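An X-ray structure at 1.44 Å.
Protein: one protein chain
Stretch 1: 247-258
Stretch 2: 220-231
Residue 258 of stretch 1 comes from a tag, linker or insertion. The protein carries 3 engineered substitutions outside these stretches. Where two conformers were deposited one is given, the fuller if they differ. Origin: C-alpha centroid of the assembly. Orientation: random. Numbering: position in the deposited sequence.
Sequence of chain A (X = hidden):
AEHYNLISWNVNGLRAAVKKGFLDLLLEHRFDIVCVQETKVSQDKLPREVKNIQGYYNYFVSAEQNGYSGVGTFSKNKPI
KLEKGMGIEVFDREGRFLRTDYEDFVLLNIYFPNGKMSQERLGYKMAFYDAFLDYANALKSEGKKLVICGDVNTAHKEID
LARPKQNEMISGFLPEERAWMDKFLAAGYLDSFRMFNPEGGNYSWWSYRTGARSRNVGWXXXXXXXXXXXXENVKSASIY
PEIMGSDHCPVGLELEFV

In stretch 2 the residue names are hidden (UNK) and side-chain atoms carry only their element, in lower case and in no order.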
# COMPACT_ATOMS: atom_id res chain seq x y z
N ASP A 247 0.72 9.74 -9.58
CA ASP A 247 -0.72 10.00 -9.48
C ASP A 247 -1.25 9.73 -8.09
O ASP A 247 -2.30 10.26 -7.77
CB ASP A 247 -1.54 9.22 -10.56
CG ASP A 247 -1.26 7.72 -10.61
OD1 ASP A 247 -0.26 7.18 -10.08
OD2 ASP A 247 -2.12 7.03 -11.24
N HIS A 248 -0.57 8.89 -7.30
CA HIS A 248 -0.88 8.73 -5.88
C HIS A 248 0.04 9.63 -5.05
O HIS A 248 1.15 9.96 -5.49
CB HIS A 248 -0.63 7.31 -5.39
CG HIS A 248 -1.47 6.27 -6.05
ND1 HIS A 248 -2.42 5.54 -5.36
CD2 HIS A 248 -1.46 5.79 -7.31
CE1 HIS A 248 -2.96 4.65 -6.18
NE2 HIS A 248 -2.41 4.81 -7.37
N CYS A 249 -0.42 9.97 -3.85
CA CYS A 249 0.51 10.50 -2.83
C CYS A 249 0.72 9.46 -1.76
O CYS A 249 -0.05 8.50 -1.66
CB CYS A 249 -0.01 11.83 -2.22
SG CYS A 249 -1.41 11.63 -1.10
N PRO A 250 1.72 9.61 -0.93
CA PRO A 250 1.96 8.63 0.14
C PRO A 250 0.94 8.70 1.24
O PRO A 250 0.27 9.73 1.43
CB PRO A 250 3.36 9.01 0.70
CG PRO A 250 3.98 9.88 -0.40
CD PRO A 250 2.81 10.62 -1.01
N VAL A 251 0.88 7.61 2.00
CA VAL A 251 0.19 7.52 3.27
C VAL A 251 1.11 6.93 4.30
O VAL A 251 2.19 6.42 3.96
CB VAL A 251 -1.13 6.66 3.13
CG1 VAL A 251 -2.07 7.27 2.10
CG2 VAL A 251 -0.81 5.21 2.74
N GLY A 252 0.79 7.07 5.57
CA GLY A 252 1.70 6.51 6.54
C GLY A 252 1.10 6.33 7.91
O GLY A 252 -0.04 6.72 8.15
N LEU A 253 1.89 5.77 8.79
CA LEU A 253 1.47 5.80 10.18
C LEU A 253 2.66 5.66 11.09
O LEU A 253 3.79 5.33 10.63
CB LEU A 253 0.41 4.76 10.53
CG LEU A 253 0.76 3.30 10.32
CD1 LEU A 253 1.88 2.81 11.24
CD2 LEU A 253 -0.50 2.46 10.61
N GLU A 254 2.43 5.96 12.37
CA GLU A 254 3.46 5.86 13.36
C GLU A 254 3.04 4.87 14.41
O GLU A 254 1.91 4.94 14.88
CB GLU A 254 3.74 7.19 14.05
CG GLU A 254 4.45 8.12 13.09
CD GLU A 254 4.84 9.39 13.79
OE1 GLU A 254 4.01 10.30 13.76
OE2 GLU A 254 5.93 9.43 14.40
N LEU A 255 3.98 3.98 14.75
CA LEU A 255 3.79 2.97 15.80
C LEU A 255 4.77 3.18 16.93
O LEU A 255 5.90 3.59 16.72
CB LEU A 255 3.98 1.56 15.27
CG LEU A 255 3.02 1.15 14.15
CD1 LEU A 255 3.62 -0.01 13.38
CD2 LEU A 255 1.68 0.74 14.73
N GLU A 256 4.35 2.84 18.14
CA GLU A 256 5.21 2.90 19.29
C GLU A 256 5.01 1.63 20.08
O GLU A 256 3.85 1.24 20.27
CB GLU A 256 4.85 4.11 20.17
CG GLU A 256 5.74 4.25 21.35
CD GLU A 256 5.33 5.39 22.26
OE1 GLU A 256 5.47 5.24 23.48
OE2 GLU A 256 4.90 6.44 21.76
N PHE A 257 6.11 1.00 20.48
CA PHE A 257 6.04 -0.24 21.28
C PHE A 257 6.83 -0.09 22.54
O PHE A 257 7.83 0.59 22.55
CB PHE A 257 6.61 -1.40 20.50
CG PHE A 257 5.85 -1.69 19.25
CD1 PHE A 257 4.79 -2.59 19.31
CD2 PHE A 257 6.17 -1.10 18.05
CE1 PHE A 257 4.05 -2.88 18.19
CE2 PHE A 257 5.45 -1.36 16.91
CZ PHE A 257 4.37 -2.29 16.97
N VAL A 258 6.36 -0.79 23.58
CA VAL A 258 7.11 -1.22 24.78
C VAL A 258 6.74 -0.32 25.92
O VAL A 258 5.75 -0.59 26.60
CB VAL A 258 8.66 -1.28 24.56
CG1 VAL A 258 9.38 -1.58 25.83
CG2 VAL A 258 9.02 -2.36 23.47
N UNK A 220 -9.43 8.05 -2.14
CA UNK A 220 -8.51 7.43 -1.18
C UNK A 220 -8.39 5.95 -1.51
O UNK A 220 -9.29 5.15 -1.21
c UNK A 220 -7.89 7.36 1.26
c UNK A 220 -8.28 7.85 2.69
c UNK A 220 -9.41 6.12 4.10
n UNK A 220 -9.45 7.12 3.21
n UNK A 220 -10.55 5.52 4.49
c UNK A 220 -9.00 7.64 0.25
n UNK A 220 -8.27 5.73 4.67
N UNK A 221 -7.31 5.61 -2.21
CA UNK A 221 -7.02 4.24 -2.65
C UNK A 221 -5.94 3.58 -1.82
O UNK A 221 -5.76 2.36 -1.93
c UNK A 221 -7.52 4.91 -5.09
c UNK A 221 -8.90 4.20 -5.02
c UNK A 221 -6.98 4.81 -6.50
c UNK A 221 -6.54 4.24 -4.11
N UNK A 222 -5.20 4.38 -1.05
CA UNK A 222 -4.01 3.89 -0.33
C UNK A 222 -4.30 3.94 1.14
O UNK A 222 -4.82 4.95 1.65
c UNK A 222 -2.56 4.74 -2.17
o UNK A 222 -3.06 5.65 -2.86
o UNK A 222 -1.94 3.76 -2.66
c UNK A 222 -2.80 4.76 -0.69
N UNK A 223 -3.90 2.88 1.85
CA UNK A 223 -4.29 2.68 3.24
C UNK A 223 -3.15 2.05 4.03
O UNK A 223 -2.27 1.40 3.44
c UNK A 223 -9.08 2.82 2.62
c UNK A 223 -6.74 2.10 2.59
c UNK A 223 -6.84 1.95 1.20
o UNK A 223 -10.31 2.91 0.59
c UNK A 223 -5.48 1.72 3.33
c UNK A 223 -9.12 2.65 1.23
c UNK A 223 -8.00 2.26 0.52
c UNK A 223 -7.89 2.49 3.30
N UNK A 224 -3.21 2.21 5.34
CA UNK A 224 -2.45 1.30 6.19
C UNK A 224 -3.44 0.72 7.16
O UNK A 224 -4.12 1.43 7.92
c UNK A 224 -0.45 0.87 7.65
c UNK A 224 -1.26 1.95 6.94
c UNK A 224 -0.36 2.76 5.98
N UNK A 225 -3.58 -0.60 7.16
CA UNK A 225 -4.44 -1.33 8.07
C UNK A 225 -3.63 -1.96 9.17
O UNK A 225 -2.45 -2.31 8.95
c UNK A 225 -5.94 -1.97 6.14
c UNK A 225 -7.18 -1.34 6.27
c UNK A 225 -5.20 -2.44 7.35
c UNK A 225 -5.40 -2.15 4.90
c UNK A 225 -7.89 -0.91 5.12
c UNK A 225 -6.09 -1.73 3.74
c UNK A 225 -7.33 -1.08 3.87
N UNK A 226 -4.21 -2.06 10.34
CA UNK A 226 -3.55 -2.83 11.43
C UNK A 226 -4.54 -3.82 11.99
O UNK A 226 -5.75 -3.57 12.06
c UNK A 226 -2.99 -1.93 12.55
c UNK A 226 -4.10 -1.14 13.29
c UNK A 226 -1.89 -0.99 11.97
N UNK A 227 -4.04 -4.97 12.41
CA UNK A 227 -4.87 -5.86 13.22
C UNK A 227 -5.23 -5.17 14.53
O UNK A 227 -4.49 -4.31 15.03
o UNK A 227 -2.81 -6.92 13.93
c UNK A 227 -4.14 -7.18 13.48
N UNK A 228 -6.38 -5.53 15.07
CA UNK A 228 -6.90 -4.89 16.28
C UNK A 228 -5.93 -4.91 17.44
O UNK A 228 -5.93 -3.98 18.25
c UNK A 228 -8.74 -5.29 18.08
o UNK A 228 -9.67 -3.33 17.17
o UNK A 228 -9.15 -3.33 19.34
c UNK A 228 -9.22 -3.88 18.20
c UNK A 228 -8.23 -5.61 16.68
N UNK A 229 -5.12 -5.97 17.52
CA UNK A 229 -4.16 -6.05 18.62
C UNK A 229 -3.09 -4.93 18.56
O UNK A 229 -2.42 -4.71 19.58
c UNK A 229 -3.47 -7.41 18.71
n UNK A 229 -2.28 -9.06 17.39
c UNK A 229 -2.74 -7.80 17.44
o UNK A 229 -2.55 -7.00 16.53
N UNK A 230 -3.01 -4.16 17.47
CA UNK A 230 -2.11 -3.00 17.39
C UNK A 230 -2.78 -1.65 17.69
O UNK A 230 -2.11 -0.60 17.65
c UNK A 230 -1.49 -2.96 16.01
c UNK A 230 0.07 -3.94 14.33
c UNK A 230 0.88 -3.53 16.63
c UNK A 230 -0.34 -3.95 15.78
N UNK A 231 -4.05 -1.65 18.08
CA UNK A 231 -4.79 -0.38 18.27
C UNK A 231 -4.05 0.60 19.16
O UNK A 231 -3.90 1.76 18.74
n UNK A 231 -9.23 -0.52 19.10
n UNK A 231 -9.98 1.33 17.99
n UNK A 231 -10.88 -0.74 17.51
c UNK A 231 -6.99 0.62 19.15
c UNK A 231 -10.04 0.02 18.20
c UNK A 231 -6.18 -0.65 18.86
c UNK A 231 -8.29 0.28 19.90

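Position 220 carries three carbons, a nitrogen, and a carbon bearing two more nitrogens: a guanidinium on a long arm. Its CA-to-CB bond points away from stretch 1, and its nitrogens are satisfied elsewhere in the structure. It is Arg 220.

Position 221 has four carbons forked at the second and points toward stretch 1, one branch tip near CE1 of His 248. It is Leu 221, its CD1 4.0 Å from CE1 of His 248.

Position 222 shows two carbons, the second carrying two oxygens, one of them close to the imidazole of His 248. A short carboxylate is Asp 222. ND1 of His 248 donates to OD2 of Asp 222 at 2.6 Å, nearly straight at 173°, with the oxygen at the ring's edge, near its plane, where an N-H can reach it.

At 223 one carbon leads to a six-carbon ring bearing an oxygen. The side chain leaves on the away side, so stretch 1 meets the backbone instead, through Val 251. This is Tyr 223; CG2 of Val 251 stands 4.0 Å from N of Tyr 223.

Position 224 has three carbons, branched at the first, pointing toward Val 251 and Leu 253. It is Val 224. Its CG2 is 4.1 Å from CG2 of Val 251, while its CG1 is 3.4 Å from CD2 of Leu 253, so one branch serves each neighbor.

At 225, a carbon and an oxygen-free six-carbon ring, turned away and without contact, give Phe 225.

Position 226 repeats the three-carbon fork, against Leu 253. This is Val 226, whose CG1 sits 4.0 Å from CD2 of Leu 253.

At 227, one carbon and one oxygen, out of reach of stretch 1, mean Ser 227.

Position 228 has three carbons, the last with two oxygens, also out of reach: Glu 228.

Position 229 has two carbons, the second with one oxygen and one nitrogen, again out of reach: Asn 229. Its OD1 accepts from OG of Ser 227 at 2.6 Å.

Position 230 is four carbons forked at the second, meeting the edge of the Phe 257 ring. It is Leu 230, its CD2 3.6 Å from CE1 of Phe 257.

Position 231 has three carbons, a nitrogen, then a carbon bearing two more nitrogens; it points away and touches nothing on stretch 1. It is Arg 231, whose NE forms a salt bridge to OE1 of Glu 228 at 2.8 Å.

The rule is alternation. Along the strand, 222, 224 and 226 face the partner while 223 and 225 turn away. The strand axes run 26° apart in roughly the same direction. Side chains join the stretches: a buried polar pair, aliphatic packing between the strands, and Leu 230 against the Phe 257 edge beyond them.

Stretch 2 (220-231) RLDYVFVSENLR
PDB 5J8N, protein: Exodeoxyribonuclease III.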